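Local coordinates for protein putative oxidoreductase with NAD(P)-binding Rossmann-fold domain (Clostridium difficile, PDB 3UUW) that probably works as an NAD(P)-dependent dehydrogenase of the Gfo/Idh/MocA family, binding its dinucleotide on a Rossmann-type domain, although its substrate is not established, at residues I82-L87 and I110-K115; Y22-T27 and N262-K267; V158-T163 and E188-T193. One frame throughout, in Å; residues are numbered along the deposited sequence. Where two conformers were deposited one is given.

Contact 1 (I82-L87 and I110-K115)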
loop_
_atom_site.group_PDB
_atom_site.type_symbol
_atom_site.label_atom_id
_atom_site.label_comp_id
_atom_site.label_asym_id
_atom_site.label_seq_id
_atom_site.Cartn_x
_atom_site.Cartn_y
_atom_site.Cartn_z
ATOM N N ILE A 82 -35.237 0.502 30.884
ATOM C CA ILE A 82 -34.738 -0.840 31.141
ATOM C C ILE A 82 -33.647 -0.827 32.211
ATOM O O ILE A 82 -33.672 -1.638 33.122
ATOM C CB ILE A 82 -34.228 -1.554 29.867
ATOM C CG1 ILE A 82 -35.371 -1.782 28.871
ATOM C CG2 ILE A 82 -33.560 -2.877 30.245
ATOM C CD1 ILE A 82 -34.908 -2.363 27.522
ATOM N N ILE A 83 -32.693 0.098 32.112
ATOM C CA ILE A 83 -31.587 0.117 33.069
ATOM C C ILE A 83 -32.070 0.421 34.493
ATOM O O ILE A 83 -31.526 -0.113 35.443
ATOM C CB ILE A 83 -30.469 1.081 32.633
ATOM C CG1 ILE A 83 -29.893 0.630 31.287
ATOM C CG2 ILE A 83 -29.350 1.135 33.707
ATOM C CD1 ILE A 83 -28.876 1.619 30.643
ATOM N N LYS A 84 -33.085 1.269 34.628
ATOM C CA LYS A 84 -33.631 1.573 35.934
ATOM C C LYS A 84 -34.162 0.276 36.570
ATOM O O LYS A 84 -33.865 -0.012 37.719
ATOM C CB LYS A 84 -34.695 2.669 35.810
ATOM C CG LYS A 84 -35.243 3.214 37.101
ATOM C CD LYS A 84 -35.819 4.639 36.892
ATOM C CE LYS A 84 -36.624 4.781 35.577
ATOM N NZ LYS A 84 -37.427 6.049 35.486
ATOM N N ILE A 85 -34.904 -0.521 35.801
ATOM C CA ILE A 85 -35.403 -1.826 36.279
ATOM C C ILE A 85 -34.257 -2.766 36.705
ATOM O O ILE A 85 -34.286 -3.364 37.789
ATOM C CB ILE A 85 -36.239 -2.515 35.191
ATOM C CG1 ILE A 85 -37.555 -1.755 34.972
ATOM C CG2 ILE A 85 -36.498 -3.987 35.544
ATOM C CD1 ILE A 85 -38.310 -2.187 33.730
ATOM N N LEU A 86 -33.234 -2.863 35.861
ATOM C CA LEU A 86 -32.123 -3.780 36.093
ATOM C C LEU A 86 -31.309 -3.433 37.331
ATOM O O LEU A 86 -31.023 -4.287 38.152
ATOM C CB LEU A 86 -31.207 -3.816 34.856
ATOM C CG LEU A 86 -31.831 -4.401 33.582
ATOM C CD1 LEU A 86 -30.845 -4.341 32.378
ATOM C CD2 LEU A 86 -32.282 -5.838 33.842
ATOM N N LEU A 87 -30.962 -2.158 37.460
ATOM C CA LEU A 87 -30.201 -1.703 38.609
ATOM C C LEU A 87 -31.011 -1.924 39.888
ATOM O O LEU A 87 -30.475 -2.336 40.907
ATOM C CB LEU A 87 -29.788 -0.233 38.438
ATOM C CG LEU A 87 -28.810 0.071 37.308
ATOM C CD1 LEU A 87 -28.623 1.584 37.149
ATOM C CD2 LEU A 87 -27.475 -0.637 37.526
ATOM N N ILE A 110 -26.389 6.650 36.570
ATOM C CA ILE A 110 -25.071 6.517 37.194
ATOM C C ILE A 110 -25.208 6.568 38.707
ATOM O O ILE A 110 -24.613 5.743 39.444
ATOM C CB ILE A 110 -24.063 7.580 36.657
ATOM C CG1 ILE A 110 -23.675 7.236 35.205
ATOM C CG2 ILE A 110 -22.796 7.660 37.572
ATOM C CD1 ILE A 110 -23.132 8.467 34.397
ATOM N N GLU A 111 -25.988 7.524 39.209
ATOM C CA GLU A 111 -26.143 7.625 40.653
ATOM C C GLU A 111 -26.855 6.406 41.218
ATOM O O GLU A 111 -26.460 5.898 42.275
ATOM C CB GLU A 111 -26.843 8.916 41.056
ATOM C CG GLU A 111 -26.007 10.151 40.747
ATOM C CD GLU A 111 -24.584 10.064 41.304
ATOM O OE1 GLU A 111 -24.436 9.694 42.488
ATOM O OE2 GLU A 111 -23.625 10.371 40.549
ATOM N N LEU A 112 -27.867 5.922 40.521
ATOM C CA LEU A 112 -28.560 4.696 40.955
ATOM C C LEU A 112 -27.570 3.525 41.031
ATOM O O LEU A 112 -27.532 2.795 42.037
ATOM C CB LEU A 112 -29.739 4.372 40.034
ATOM C CG LEU A 112 -30.562 3.135 40.386
ATOM C CD1 LEU A 112 -31.093 3.206 41.812
ATOM C CD2 LEU A 112 -31.717 2.955 39.379
ATOM N N SER A 113 -26.707 3.393 40.032
ATOM C CA SER A 113 -25.726 2.302 40.019
ATOM C C SER A 113 -24.759 2.410 41.210
ATOM O O SER A 113 -24.472 1.433 41.887
ATOM C CB SER A 113 -24.975 2.264 38.677
ATOM O OG SER A 113 -23.953 3.269 38.590
ATOM N N THR A 114 -24.294 3.614 41.512
ATOM C CA THR A 114 -23.348 3.770 42.610
ATOM C C THR A 114 -24.030 3.507 43.984
ATOM O O THR A 114 -23.430 2.891 44.871
ATOM C CB THR A 114 -22.635 5.134 42.534
ATOM O OG1 THR A 114 -23.583 6.178 42.632
ATOM C CG2 THR A 114 -21.867 5.272 41.265
ATOM N N LYS A 115 -25.288 3.922 44.134
ATOM C CA LYS A 115 -26.043 3.635 45.345
ATOM C C LYS A 115 -26.144 2.122 45.572
ATOM O O LYS A 115 -26.019 1.649 46.716
ATOM C CB LYS A 115 -27.452 4.214 45.223
ATOM C CG LYS A 115 -28.391 3.873 46.367
ATOM C CD LYS A 115 -29.826 4.155 45.944
ATOM C CE LYS A 115 -30.832 3.693 46.979
ATOM N NZ LYS A 115 -32.220 3.816 46.446
#

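Contact 2 (Y22-T27 and N262-K267)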
loop_
_atom_site.group_PDB
_atom_site.type_symbol
_atom_site.label_atom_id
_atom_site.label_comp_id
_atom_site.label_asym_id
_atom_site.label_seq_id
_atom_site.Cartn_x
_atom_site.Cartn_y
_atom_site.Cartn_z
ATOM N N TYR A 22 -21.495 -9.217 19.872
ATOM C CA TYR A 22 -21.479 -9.762 21.237
ATOM C C TYR A 22 -21.688 -11.256 21.354
ATOM O O TYR A 22 -20.847 -11.935 21.974
ATOM C CB TYR A 22 -22.449 -8.998 22.130
ATOM C CG TYR A 22 -22.017 -7.571 22.297
ATOM C CD1 TYR A 22 -21.023 -7.238 23.205
ATOM C CD2 TYR A 22 -22.526 -6.566 21.484
ATOM C CE1 TYR A 22 -20.598 -5.919 23.361
ATOM C CE2 TYR A 22 -22.107 -5.242 21.619
ATOM C CZ TYR A 22 -21.138 -4.927 22.544
ATOM O OH TYR A 22 -20.711 -3.618 22.699
ATOM N N LEU A 23 -22.770 -11.779 20.761
ATOM C CA LEU A 23 -23.060 -13.214 20.812
ATOM C C LEU A 23 -21.868 -14.055 20.365
ATOM O O LEU A 23 -21.535 -15.049 21.048
ATOM C CB LEU A 23 -24.348 -13.558 20.038
ATOM C CG LEU A 23 -25.634 -13.238 20.809
ATOM C CD1 LEU A 23 -26.861 -13.222 19.923
ATOM C CD2 LEU A 23 -25.803 -14.216 21.998
ATOM N N PRO A 24 -21.177 -13.650 19.273
ATOM C CA PRO A 24 -20.073 -14.529 18.857
ATOM C C PRO A 24 -18.974 -14.715 19.896
ATOM O O PRO A 24 -18.293 -15.736 19.884
ATOM C CB PRO A 24 -19.542 -13.847 17.595
ATOM C CG PRO A 24 -20.760 -13.148 17.026
ATOM C CD PRO A 24 -21.425 -12.596 18.258
ATOM N N ILE A 25 -18.798 -13.755 20.787
ATOM C CA ILE A 25 -17.786 -13.919 21.842
ATOM C C ILE A 25 -18.376 -14.484 23.141
ATOM O O ILE A 25 -17.770 -15.387 23.776
ATOM C CB ILE A 25 -16.977 -12.626 22.073
ATOM C CG1 ILE A 25 -17.890 -11.429 22.228
ATOM C CG2 ILE A 25 -16.022 -12.416 20.933
ATOM C CD1 ILE A 25 -17.185 -10.056 22.153
ATOM N N LEU A 26 -19.562 -14.014 23.527
ATOM C CA LEU A 26 -20.121 -14.380 24.814
ATOM C C LEU A 26 -20.694 -15.787 24.848
ATOM O O LEU A 26 -20.820 -16.359 25.921
ATOM C CB LEU A 26 -21.171 -13.357 25.263
ATOM C CG LEU A 26 -20.623 -11.960 25.560
ATOM C CD1 LEU A 26 -21.786 -11.022 25.827
ATOM C CD2 LEU A 26 -19.607 -11.988 26.745
ATOM N N THR A 27 -21.012 -16.348 23.678
ATOM C CA THR A 27 -21.542 -17.702 23.624
ATOM C C THR A 27 -20.479 -18.764 23.859
ATOM O O THR A 27 -20.837 -19.934 24.036
ATOM C CB THR A 27 -22.326 -17.964 22.328
ATOM O OG1 THR A 27 -21.489 -17.687 21.212
ATOM C CG2 THR A 27 -23.590 -17.084 22.288
ATOM N N ASN A 262 -9.552 -12.648 15.524
ATOM C CA ASN A 262 -10.931 -12.499 15.081
ATOM C C ASN A 262 -11.348 -11.026 15.056
ATOM O O ASN A 262 -10.712 -10.172 15.684
ATOM C CB ASN A 262 -11.855 -13.382 15.909
ATOM C CG ASN A 262 -12.154 -12.831 17.294
ATOM O OD1 ASN A 262 -12.834 -11.828 17.417
ATOM N ND2 ASN A 262 -11.679 -13.528 18.360
ATOM N N ILE A 263 -12.373 -10.705 14.275
ATOM C CA ILE A 263 -12.713 -9.301 14.095
ATOM C C ILE A 263 -13.208 -8.612 15.375
ATOM O O ILE A 263 -13.063 -7.387 15.519
ATOM C CB ILE A 263 -13.684 -9.064 12.899
ATOM C CG1 ILE A 263 -15.073 -9.601 13.201
ATOM C CG2 ILE A 263 -13.092 -9.641 11.552
ATOM C CD1 ILE A 263 -16.082 -9.179 12.147
ATOM N N LEU A 264 -13.760 -9.373 16.325
ATOM C CA LEU A 264 -14.270 -8.751 17.549
ATOM C C LEU A 264 -13.116 -8.424 18.491
ATOM O O LEU A 264 -13.172 -7.459 19.260
ATOM C CB LEU A 264 -15.310 -9.640 18.210
ATOM C CG LEU A 264 -16.499 -9.918 17.280
ATOM C CD1 LEU A 264 -17.550 -10.786 17.995
ATOM C CD2 LEU A 264 -17.125 -8.596 16.779
ATOM N N LYS A 265 -12.073 -9.231 18.404
ATOM C CA LYS A 265 -10.840 -8.937 19.106
ATOM C C LYS A 265 -10.231 -7.685 18.482
ATOM O O LYS A 265 -9.783 -6.764 19.192
ATOM C CB LYS A 265 -9.881 -10.123 18.995
ATOM C CG LYS A 265 -8.523 -9.899 19.665
ATOM C CD LYS A 265 -8.602 -9.834 21.187
ATOM C CE LYS A 265 -7.227 -9.778 21.802
ATOM N NZ LYS A 265 -7.297 -9.800 23.306
ATOM N N GLN A 266 -10.203 -7.630 17.149
ATOM C CA GLN A 266 -9.652 -6.460 16.457
ATOM C C GLN A 266 -10.334 -5.175 16.863
ATOM O O GLN A 266 -9.666 -4.182 17.077
ATOM C CB GLN A 266 -9.798 -6.570 14.940
ATOM C CG GLN A 266 -9.048 -7.695 14.272
ATOM C CD GLN A 266 -9.441 -7.828 12.804
ATOM O OE1 GLN A 266 -10.004 -6.914 12.221
ATOM N NE2 GLN A 266 -9.227 -9.020 12.231
ATOM N N LYS A 267 -11.665 -5.191 16.943
ATOM C CA LYS A 267 -12.425 -3.959 17.152
ATOM C C LYS A 267 -12.541 -3.570 18.613
ATOM O O LYS A 267 -12.974 -2.458 18.915
ATOM C CB LYS A 267 -13.801 -4.089 16.545
ATOM C CG LYS A 267 -13.799 -4.308 15.026
ATOM C CD LYS A 267 -15.189 -4.657 14.570
ATOM C CE LYS A 267 -15.276 -5.185 13.146
ATOM N NZ LYS A 267 -14.646 -4.260 12.142
#

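Contact 3 (V158-T163 and E188-T193)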
loop_
_atom_site.group_PDB
_atom_site.type_symbol
_atom_site.label_atom_id
_atom_site.label_comp_id
_atom_site.label_asym_id
_atom_site.label_seq_id
_atom_site.Cartn_x
_atom_site.Cartn_y
_atom_site.Cartn_z
ATOM N N VAL A 158 -32.928 10.383 8.953
ATOM C CA VAL A 158 -33.074 10.503 10.394
ATOM C C VAL A 158 -32.477 11.858 10.725
ATOM O O VAL A 158 -31.537 12.295 10.059
ATOM C CB VAL A 158 -32.340 9.401 11.149
ATOM C CG1 VAL A 158 -32.772 9.407 12.613
ATOM C CG2 VAL A 158 -32.626 8.041 10.519
ATOM N N ARG A 159 -33.030 12.547 11.715
ATOM C CA ARG A 159 -32.515 13.865 12.046
ATOM C C ARG A 159 -31.030 13.751 12.447
ATOM O O ARG A 159 -30.603 12.758 13.029
ATOM C CB ARG A 159 -33.351 14.534 13.133
ATOM C CG ARG A 159 -33.114 16.023 13.215
ATOM C CD ARG A 159 -34.051 16.718 14.192
ATOM N NE ARG A 159 -33.752 18.147 14.219
ATOM C CZ ARG A 159 -34.394 19.053 14.946
ATOM N NH1 ARG A 159 -35.407 18.701 15.737
ATOM N NH2 ARG A 159 -34.018 20.325 14.877
ATOM N N PHE A 160 -30.260 14.776 12.113
ATOM C CA PHE A 160 -28.799 14.747 12.338
ATOM C C PHE A 160 -28.398 14.446 13.787
ATOM O O PHE A 160 -27.377 13.799 14.021
ATOM C CB PHE A 160 -28.178 16.061 11.888
ATOM C CG PHE A 160 -28.431 17.193 12.839
ATOM C CD1 PHE A 160 -29.630 17.888 12.813
ATOM C CD2 PHE A 160 -27.472 17.546 13.780
ATOM C CE1 PHE A 160 -29.871 18.923 13.701
ATOM C CE2 PHE A 160 -27.700 18.587 14.666
ATOM C CZ PHE A 160 -28.906 19.276 14.628
ATOM N N ASP A 161 -29.165 14.932 14.767
ATOM C CA ASP A 161 -28.806 14.698 16.170
ATOM C C ASP A 161 -28.749 13.210 16.534
ATOM O O ASP A 161 -27.899 12.794 17.319
ATOM C CB ASP A 161 -29.694 15.487 17.148
ATOM C CG ASP A 161 -31.185 15.216 16.967
ATOM O OD1 ASP A 161 -31.658 15.006 15.826
ATOM O OD2 ASP A 161 -31.901 15.236 17.990
ATOM N N SER A 162 -29.634 12.413 15.952
ATOM C CA SER A 162 -29.624 10.964 16.169
ATOM C C SER A 162 -28.317 10.354 15.663
ATOM O O SER A 162 -27.685 9.559 16.342
ATOM C CB SER A 162 -30.807 10.319 15.455
ATOM O OG SER A 162 -32.005 10.913 15.890
ATOM N N THR A 163 -27.910 10.745 14.464
ATOM C CA THR A 163 -26.660 10.247 13.884
ATOM C C THR A 163 -25.435 10.686 14.709
ATOM O O THR A 163 -24.513 9.920 14.929
ATOM C CB THR A 163 -26.539 10.705 12.422
ATOM O OG1 THR A 163 -27.749 10.370 11.729
ATOM C CG2 THR A 163 -25.372 10.038 11.733
ATOM N N GLU A 188 -15.738 24.130 13.930
ATOM C CA GLU A 188 -16.860 23.242 13.598
ATOM C C GLU A 188 -17.339 23.432 12.152
ATOM O O GLU A 188 -17.478 24.574 11.672
ATOM C CB GLU A 188 -18.059 23.482 14.543
ATOM C CG GLU A 188 -19.332 22.731 14.123
ATOM C CD GLU A 188 -20.507 22.950 15.058
ATOM O OE1 GLU A 188 -20.508 22.335 16.147
ATOM O OE2 GLU A 188 -21.443 23.711 14.679
ATOM N N ASP A 189 -17.574 22.311 11.474
ATOM C CA ASP A 189 -18.309 22.287 10.213
ATOM C C ASP A 189 -19.509 21.390 10.495
ATOM O O ASP A 189 -19.358 20.304 11.051
ATOM C CB ASP A 189 -17.526 21.637 9.073
ATOM C CG ASP A 189 -16.241 22.359 8.734
ATOM O OD1 ASP A 189 -16.205 23.599 8.801
ATOM O OD2 ASP A 189 -15.267 21.649 8.371
ATOM N N LEU A 190 -20.702 21.816 10.114
ATOM C CA LEU A 190 -21.839 20.936 10.273
ATOM C C LEU A 190 -22.754 21.155 9.088
ATOM O O LEU A 190 -23.412 22.185 8.994
ATOM C CB LEU A 190 -22.544 21.172 11.603
ATOM C CG LEU A 190 -23.786 20.315 11.834
ATOM C CD1 LEU A 190 -23.392 18.853 12.010
ATOM C CD2 LEU A 190 -24.546 20.821 13.045
ATOM N N PHE A 191 -22.769 20.183 8.180
ATOM C CA PHE A 191 -23.520 20.280 6.923
ATOM C C PHE A 191 -24.677 19.305 6.937
ATOM O O PHE A 191 -24.485 18.090 7.129
ATOM C CB PHE A 191 -22.617 20.001 5.709
ATOM C CG PHE A 191 -21.352 20.827 5.663
ATOM C CD1 PHE A 191 -21.266 22.078 6.290
ATOM C CD2 PHE A 191 -20.240 20.366 4.950
ATOM C CE1 PHE A 191 -20.089 22.828 6.233
ATOM C CE2 PHE A 191 -19.064 21.122 4.883
ATOM C CZ PHE A 191 -18.993 22.354 5.537
ATOM N N LEU A 192 -25.871 19.848 6.703
ATOM C CA LEU A 192 -27.116 19.103 6.755
ATOM C C LEU A 192 -27.872 19.214 5.457
ATOM O O LEU A 192 -27.751 20.212 4.742
ATOM C CB LEU A 192 -28.022 19.662 7.866
ATOM C CG LEU A 192 -27.414 19.755 9.273
ATOM C CD1 LEU A 192 -28.413 20.411 10.256
ATOM C CD2 LEU A 192 -26.958 18.395 9.770
ATOM N N THR A 193 -28.665 18.188 5.164
ATOM C CA THR A 193 -29.576 18.230 4.024
ATOM C C THR A 193 -30.690 19.219 4.349
ATOM O O THR A 193 -30.822 19.680 5.497
ATOM C CB THR A 193 -30.231 16.860 3.746
ATOM O OG1 THR A 193 -31.069 16.485 4.853
ATOM C CG2 THR A 193 -29.188 15.790 3.494
#

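Contact 1 (I82-L87 and I110-K115)
Leu87 reaches from helix 82-87 into the angle between Leu112 and Ser113 on helix 110-115, its CB resting on Leu112 while both methyls reach Ser113. Its CB lies 3.8 Å from CD2 of Leu112 and only slightly farther from CG of the same residue, so the root of one leucine rests against the fork of the other. Beyond CG, CD1 stays within packing distance of CG of Leu112 and also comes to 3.9 Å from the backbone N of Ser113; CD2 lies 4.0 Å from CB of Ser113. The segments run almost parallel, with their axes 10.1 Å apart at an angle of 8°. This is the usual pairing of neighbouring helices on one face of a Rossmann-type sheet, where right-handed beta-alpha-beta crossovers set successive helices side by side. Underneath, Leu87 also touches Val93 of strand 92-95. Leu112 extends across the gap because its CG stands anti to the backbone N (chi1 -179°); from there CD2 also approaches the carbonyl O of Lys84 at 4.0 Å, one turn before Leu87. Ser113 can offer an apolar CB to Leu87 because its hydroxyl is turned back onto its own helix. OG donates to the carbonyl O of Ile110 at 2.7 Å, tilted 23° from the carbonyl plane, and that oxygen also receives the N-H of Thr114.

Contact 2 (Y22-T27 and N262-K267)
Leu264, on the short helix 263-267, pushes one methyl against Pro24 and Ile25 of helix 22-26. Its segment opens with Asn262, the N-cap. Asn262 OD1 accepts the N-H of Lys265 at 2.9 Å, with the donor standing 45° out of the side-chain carbonyl plane, and takes a weaker, more bent bond from the N-H of Leu264. The amide is held at its other end too, since ND2 donates to Glu270. Ile263 turns to the second subunit, where it packs on Val261 of that chain. Leu264 then supplies the contact: CD1 lies 3.7 Å from CB of Pro24 and 3.7 Å from CG2 of Ile25, while its CB backs the same Ile25 methyl at 4.0 Å. The leucine meets the proline side chain at about a right angle. On Ile25, CG1 sits between the backbone N and the carbonyl carbon (chi1 49°), which leaves CG2 anti to the carbonyl carbon and turned to Leu264. Leu264 also packs on Trp260 of the second subunit, so this small apolar patch borders the subunit interface. Lys265 extends past the contact, and its NZ forms a salt bridge with Asp271; Lys267 makes a cation-pi contact with Trp260 of the second subunit. The arrangement joins a capped helix late in the chain to the helix after the first Rossmann strand, near, though not touching, a glycine-rich pattern (Gly13, Gly15, Ala18) consistent with dinucleotide binding.

Contact 3 (V158-T163 and E188-T193)
Phe160, in the first turn of helix 160-179, packs on Leu190 and Leu192 of strand 184-192, an outermost strand, within this chain, of the mixed sheet in the alpha+beta C-terminal domain. Helix and strand follow one another along the chain, so the contact folds the start of the helix back over the strand that comes after it. One interaction is CH-pi: CD1 of Leu192 sits over a face of the Phe160 ring, 4.1 Å from its centroid and 23° off the normal, displaced toward the rim on the CD1 side. The other contacts are plain carbon-to-carbon packing. Leu190 sends its CD2 to within 4.2 Å of CE2 of Phe160, the two side chains crossing at about a right angle, and both residues also touch Val307 near the C-terminus. Among polar groups, the backbone of Phe160 is hydrogen-bonded to the backbone of Lys196, while Asp189, next to Leu190 on the strand, makes salt bridges to Lys204 and Lys206 of the third subunit. The ring reaches the strand with CG between the backbone N and the carbonyl carbon (chi1 75°), and the tightest approach lies at its root, where CD2 of Leu192 is 3.4 Å from CB of Phe160.

Along the chain, contact 2 spans the other two: its first half comes before contact 1 and its second half after contact 3, which follow each other in series. Contact 1 pairs two helices of the Rossmann domain, and contact 3 joins a helix to a strand that is, within this chain, at the edge of the mixed sheet in the C-terminal domain. Contact 2 connects a Rossmann helix with a segment beyond the last strand of that mixed sheet. The centres of contacts 1 and 2 are about 26 Å apart, and each lies about 31 Å from contact 3, with none touching. Contacts 2 and 3 also border different subunits, the second and third, placing two assembly interfaces at separate parts of the chain.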